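Local coordinates for protein enoyl-CoA hydratase subunit I (Geobacillus kaustophilus, PDB 2PBP) that probably catalyses the reversible addition of water to the double bond of enoyl-CoA thioesters, at residues V94-M98 against L205-E210; S237-G243 against R254-K258. All blocks are in the same frame, centred on the assembly; numbering follows the deposited sequence.

In the fold
Both contacts tie C-terminal helices of the crotonase fold to other parts of the chain, and both reach the second subunit. Contact 1 is buried, as are six of its nine touching residues: a lysine of helix 202-217 enters the loop before strand 98-102 of the larger sheet. Contact 2, farther from the chain's centre, is partly buried, with as many exposed as buried residues; there the chain's last residues fold back on the start of helix 238-248. The centres are about 16 Å apart, and P202, at the start of the helix of contact 1, touches D239 and F255. In contact 1 a side-chain ammonium meets backbone carbonyls; in contact 2 side-chain carboxylates receive backbone N-H groups.

Contact 1. Residues V94-M98 against L205-E210; sequences VKTPM and LRLIKE
The loop that leads from helix 86-92 into strand 98-102 of the crotonase fold's larger sheet is held to helix 202-217 by K209, whose ammonium group bonds to two of the loop's carbonyls. K209 NZ lies 2.9 Å from V94 O and from T96 O. In both cases it sits well above the carbonyl plane, 40° out of it at V94 and 55° at T96. The reach follows from an almost straight chain: K209 CG is anti to the backbone N and every later torsion is extended, so CD passes 3.4 Å from K95 O on the way. The same ammonium forms a salt bridge with D118, which also accepts from M98 N, so a buried charge is matched by a carboxylate and two carbonyls. W161 of the second subunit packs against K209 and P97, placing this lysine close to the subunit interface. Nearby, P97 CG rests 4.0 Å from L205 CB, the two side chains at about a right angle.

On the more exposed side, K95 CD lies over one face of the R206 guanidinium, offset toward its rim, 3.3 Å from R206 NH2. A water donates to both K95 O and R206 O, bridging loop and helix. Beyond R206, the K95 chain bends at its last torsion, and NZ makes a 2.6 Å salt bridge with E210 OE2, met on the anti side of the carboxylate and 16° out of its plane.

Contact 2. Residues S237-G243 against R254-K258; sequences SEDQKEG and RFQGK
Carboxylate-to-backbone bonds carry most of the contact between the first two turns of helix 238-248 and the C-terminal tail. D239 uses both oxygens: OD1 accepts from Q256 N at 2.8 Å, nearly straight at 172°, and OD2 accepts from G257 N at 2.8 Å, more bent at 136°. Both donors come from the syn side, a little out of the carboxylate plane, so two successive N-H groups hold the group across its end; K258 N adds a weak bond to OD2. One turn later, E242 OE2 takes R254 N at 2.8 Å from its anti side, and the same oxygen makes a salt bridge with R251. A bend at chi2 turns the E242 carboxylate toward the tail. With an alanine at D239, the N-H groups of Q256 and G257 would lose their shared carboxylate, and the tail would probably be held less firmly at that point.

At the start of the helix, D239 N donates to K258 O of the C-terminal carboxyl group at 2.8 Å; a negative terminus would probably suit this helix end. S237, the N-cap, accepts from Q240 N through OG, which also bonds to L234 O.

F255 packs by its ring: D239 O lies at the ring edge, in plane, 3.4 Å from F255 CE1, while G243 CA approaches the same atom obliquely at 3.7 Å. P201, P202 and N134 of the second subunit also touch this side chain. E238 and K258 cross obliquely, E238 OE1 3.4 Å from K258 CE, but the charged ends stay beyond salt-bridge distance.

The whole is an N-capped helix start whose first-turn aspartate and next-turn glutamate bind the main chain of a returning tail, fastening the C-terminus of this crotonase-family subunit onto its last helix.

Contact 1. Residues V94-M98 against L205-E210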
# COMPACT_ATOMS: atom_id res chain seq x y z
N VAL A 94 12.89 -7.70 10.56
CA VAL A 94 14.08 -7.54 9.72
C VAL A 94 13.82 -6.31 8.85
O VAL A 94 12.78 -6.20 8.21
CB VAL A 94 14.29 -8.78 8.84
CG1 VAL A 94 15.39 -8.53 7.81
CG2 VAL A 94 14.67 -9.96 9.73
N LYS A 95 14.76 -5.37 8.84
CA LYS A 95 14.58 -4.14 8.07
C LYS A 95 15.03 -4.18 6.62
O LYS A 95 14.49 -3.45 5.79
CB LYS A 95 15.26 -2.97 8.79
CG LYS A 95 14.58 -2.61 10.10
CD LYS A 95 15.18 -1.36 10.72
CE LYS A 95 14.48 -1.01 12.03
NZ LYS A 95 13.03 -0.74 11.83
N THR A 96 16.00 -5.03 6.32
CA THR A 96 16.51 -5.15 4.96
C THR A 96 15.46 -5.80 4.06
O THR A 96 14.73 -6.69 4.49
CB THR A 96 17.79 -6.00 4.93
OG1 THR A 96 18.79 -5.39 5.77
CG2 THR A 96 18.33 -6.12 3.52
N PRO A 97 15.37 -5.36 2.79
CA PRO A 97 14.39 -5.95 1.88
C PRO A 97 14.59 -7.47 1.78
O PRO A 97 15.71 -7.96 1.64
CB PRO A 97 14.68 -5.24 0.56
CG PRO A 97 15.06 -3.87 1.02
CD PRO A 97 15.99 -4.16 2.19
N MET A 98 13.48 -8.20 1.87
CA MET A 98 13.51 -9.66 1.80
C MET A 98 12.56 -10.20 0.75
O MET A 98 11.39 -9.82 0.70
CB MET A 98 13.14 -10.28 3.15
CG MET A 98 14.28 -10.39 4.13
SD MET A 98 14.12 -11.93 5.06
CE MET A 98 12.55 -11.64 5.90
N LEU A 205 14.67 2.38 0.52
CA LEU A 205 13.95 1.11 0.56
C LEU A 205 13.63 0.71 2.01
O LEU A 205 12.55 0.21 2.31
CB LEU A 205 14.76 -0.02 -0.10
CG LEU A 205 15.10 0.11 -1.59
CD1 LEU A 205 15.46 -1.26 -2.14
CD2 LEU A 205 13.91 0.68 -2.36
N ARG A 206 14.59 0.94 2.90
CA ARG A 206 14.46 0.62 4.31
C ARG A 206 13.34 1.41 4.99
O ARG A 206 12.48 0.84 5.65
CB ARG A 206 15.79 0.91 5.02
CG ARG A 206 15.85 0.64 6.52
CD ARG A 206 17.14 1.26 7.06
NE ARG A 206 17.39 1.05 8.48
CZ ARG A 206 17.93 -0.05 9.00
NH1 ARG A 206 18.27 -1.06 8.21
NH2 ARG A 206 18.18 -0.12 10.30
N LEU A 207 13.36 2.73 4.81
CA LEU A 207 12.35 3.58 5.43
C LEU A 207 10.97 3.45 4.78
O LEU A 207 9.95 3.67 5.44
CB LEU A 207 12.82 5.04 5.43
CG LEU A 207 13.70 5.39 6.65
CD1 LEU A 207 14.84 4.38 6.78
CD2 LEU A 207 14.24 6.81 6.51
N ILE A 208 10.93 3.11 3.50
CA ILE A 208 9.65 2.91 2.82
C ILE A 208 9.02 1.66 3.41
O ILE A 208 7.82 1.62 3.71
CB ILE A 208 9.83 2.71 1.29
CG1 ILE A 208 10.00 4.06 0.60
CG2 ILE A 208 8.62 1.95 0.72
CD1 ILE A 208 8.84 5.08 0.71
N LYS A 209 9.84 0.63 3.58
CA LYS A 209 9.37 -0.63 4.15
C LYS A 209 8.82 -0.40 5.55
O LYS A 209 7.77 -0.95 5.91
CB LYS A 209 10.52 -1.65 4.18
CG LYS A 209 10.16 -2.95 4.87
CD LYS A 209 11.27 -3.99 4.72
CE LYS A 209 11.02 -5.17 5.64
NZ LYS A 209 12.01 -6.28 5.42
N GLU A 210 9.51 0.40 6.36
CA GLU A 210 9.05 0.68 7.71
C GLU A 210 7.68 1.36 7.67
O GLU A 210 6.79 1.02 8.45
CB GLU A 210 10.01 1.61 8.46
CG GLU A 210 11.38 1.04 8.71
CD GLU A 210 12.20 1.96 9.61
OE1 GLU A 210 12.11 3.19 9.42
OE2 GLU A 210 12.92 1.45 10.49
O HOH W 1 12.67 -1.59 7.00
O HOH W 2 17.87 -2.11 5.63

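Contact 2. Residues S237-G243 against R254-K258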
# COMPACT_ATOMS: atom_id res chain seq x y z
N SER A 237 20.48 12.22 4.24
CA SER A 237 21.36 11.30 3.53
C SER A 237 22.06 11.92 2.33
O SER A 237 21.53 12.84 1.68
CB SER A 237 20.57 10.07 3.05
OG SER A 237 19.70 10.38 1.98
N GLU A 238 23.25 11.43 2.05
CA GLU A 238 24.02 11.90 0.91
C GLU A 238 23.33 11.35 -0.34
O GLU A 238 23.36 11.98 -1.40
CB GLU A 238 25.46 11.40 1.00
CG GLU A 238 26.23 12.01 2.16
CD GLU A 238 27.58 11.35 2.39
OE1 GLU A 238 28.36 11.25 1.42
OE2 GLU A 238 27.86 10.95 3.54
N ASP A 239 22.70 10.19 -0.21
CA ASP A 239 22.00 9.57 -1.34
C ASP A 239 20.88 10.46 -1.87
O ASP A 239 20.57 10.44 -3.06
CB ASP A 239 21.43 8.20 -0.96
CG ASP A 239 22.47 7.09 -1.03
OD1 ASP A 239 23.58 7.34 -1.55
OD2 ASP A 239 22.17 5.96 -0.59
N GLN A 240 20.26 11.24 -0.98
CA GLN A 240 19.19 12.13 -1.42
C GLN A 240 19.80 13.21 -2.32
O GLN A 240 19.23 13.56 -3.35
CB GLN A 240 18.50 12.76 -0.21
CG GLN A 240 17.61 13.95 -0.53
CD GLN A 240 18.33 15.26 -0.34
OE1 GLN A 240 18.91 15.51 0.72
NE2 GLN A 240 18.30 16.12 -1.36
N LYS A 241 20.96 13.72 -1.92
CA LYS A 241 21.64 14.73 -2.72
C LYS A 241 22.05 14.13 -4.07
O LYS A 241 21.87 14.76 -5.12
CB LYS A 241 22.88 15.25 -1.99
CG LYS A 241 22.55 16.18 -0.82
CD LYS A 241 23.83 16.70 -0.18
CE LYS A 241 23.54 17.83 0.79
NZ LYS A 241 22.65 17.42 1.91
N GLU A 242 22.60 12.92 -4.03
CA GLU A 242 23.04 12.22 -5.24
C GLU A 242 21.87 11.95 -6.19
O GLU A 242 21.97 12.20 -7.40
CB GLU A 242 23.72 10.90 -4.85
CG GLU A 242 23.89 9.86 -5.97
CD GLU A 242 24.76 10.33 -7.13
OE1 GLU A 242 25.45 11.36 -7.00
OE2 GLU A 242 24.75 9.64 -8.17
N GLY A 243 20.76 11.47 -5.64
CA GLY A 243 19.60 11.18 -6.47
C GLY A 243 19.09 12.39 -7.23
O GLY A 243 18.76 12.30 -8.41
N ARG A 254 24.07 6.92 -8.32
CA ARG A 254 24.96 5.90 -7.78
C ARG A 254 24.84 5.94 -6.26
O ARG A 254 25.64 6.56 -5.57
CB ARG A 254 26.41 6.21 -8.20
CG ARG A 254 26.58 6.36 -9.72
CD ARG A 254 26.24 5.06 -10.45
NE ARG A 254 26.27 5.22 -11.90
CZ ARG A 254 26.04 4.23 -12.77
NH1 ARG A 254 25.77 3.01 -12.32
NH2 ARG A 254 26.08 4.47 -14.07
N PHE A 255 23.81 5.28 -5.74
CA PHE A 255 23.55 5.27 -4.30
C PHE A 255 24.56 4.45 -3.51
O PHE A 255 24.97 3.37 -3.93
CB PHE A 255 22.13 4.78 -4.06
CG PHE A 255 21.08 5.62 -4.75
CD1 PHE A 255 20.92 6.96 -4.41
CD2 PHE A 255 20.28 5.08 -5.75
CE1 PHE A 255 19.97 7.76 -5.07
CE2 PHE A 255 19.33 5.86 -6.41
CZ PHE A 255 19.17 7.20 -6.07
N GLN A 256 24.94 4.97 -2.34
CA GLN A 256 25.92 4.30 -1.49
C GLN A 256 25.40 3.88 -0.12
O GLN A 256 26.14 3.36 0.70
CB GLN A 256 27.14 5.22 -1.32
CG GLN A 256 27.78 5.62 -2.65
CD GLN A 256 29.16 6.23 -2.49
OE1 GLN A 256 30.05 5.61 -1.91
NE2 GLN A 256 29.34 7.44 -3.00
N GLY A 257 24.11 4.12 0.13
CA GLY A 257 23.54 3.74 1.41
C GLY A 257 23.95 4.63 2.57
O GLY A 257 24.10 4.16 3.69
N LYS A 258 24.12 5.92 2.29
CA LYS A 258 24.50 6.89 3.31
C LYS A 258 23.92 8.25 2.95
O LYS A 258 23.31 8.36 1.87
CB LYS A 258 26.03 6.99 3.42
CG LYS A 258 26.71 7.48 2.15
CD LYS A 258 28.23 7.41 2.29
CE LYS A 258 28.92 7.88 1.02
NZ LYS A 258 30.40 7.70 1.12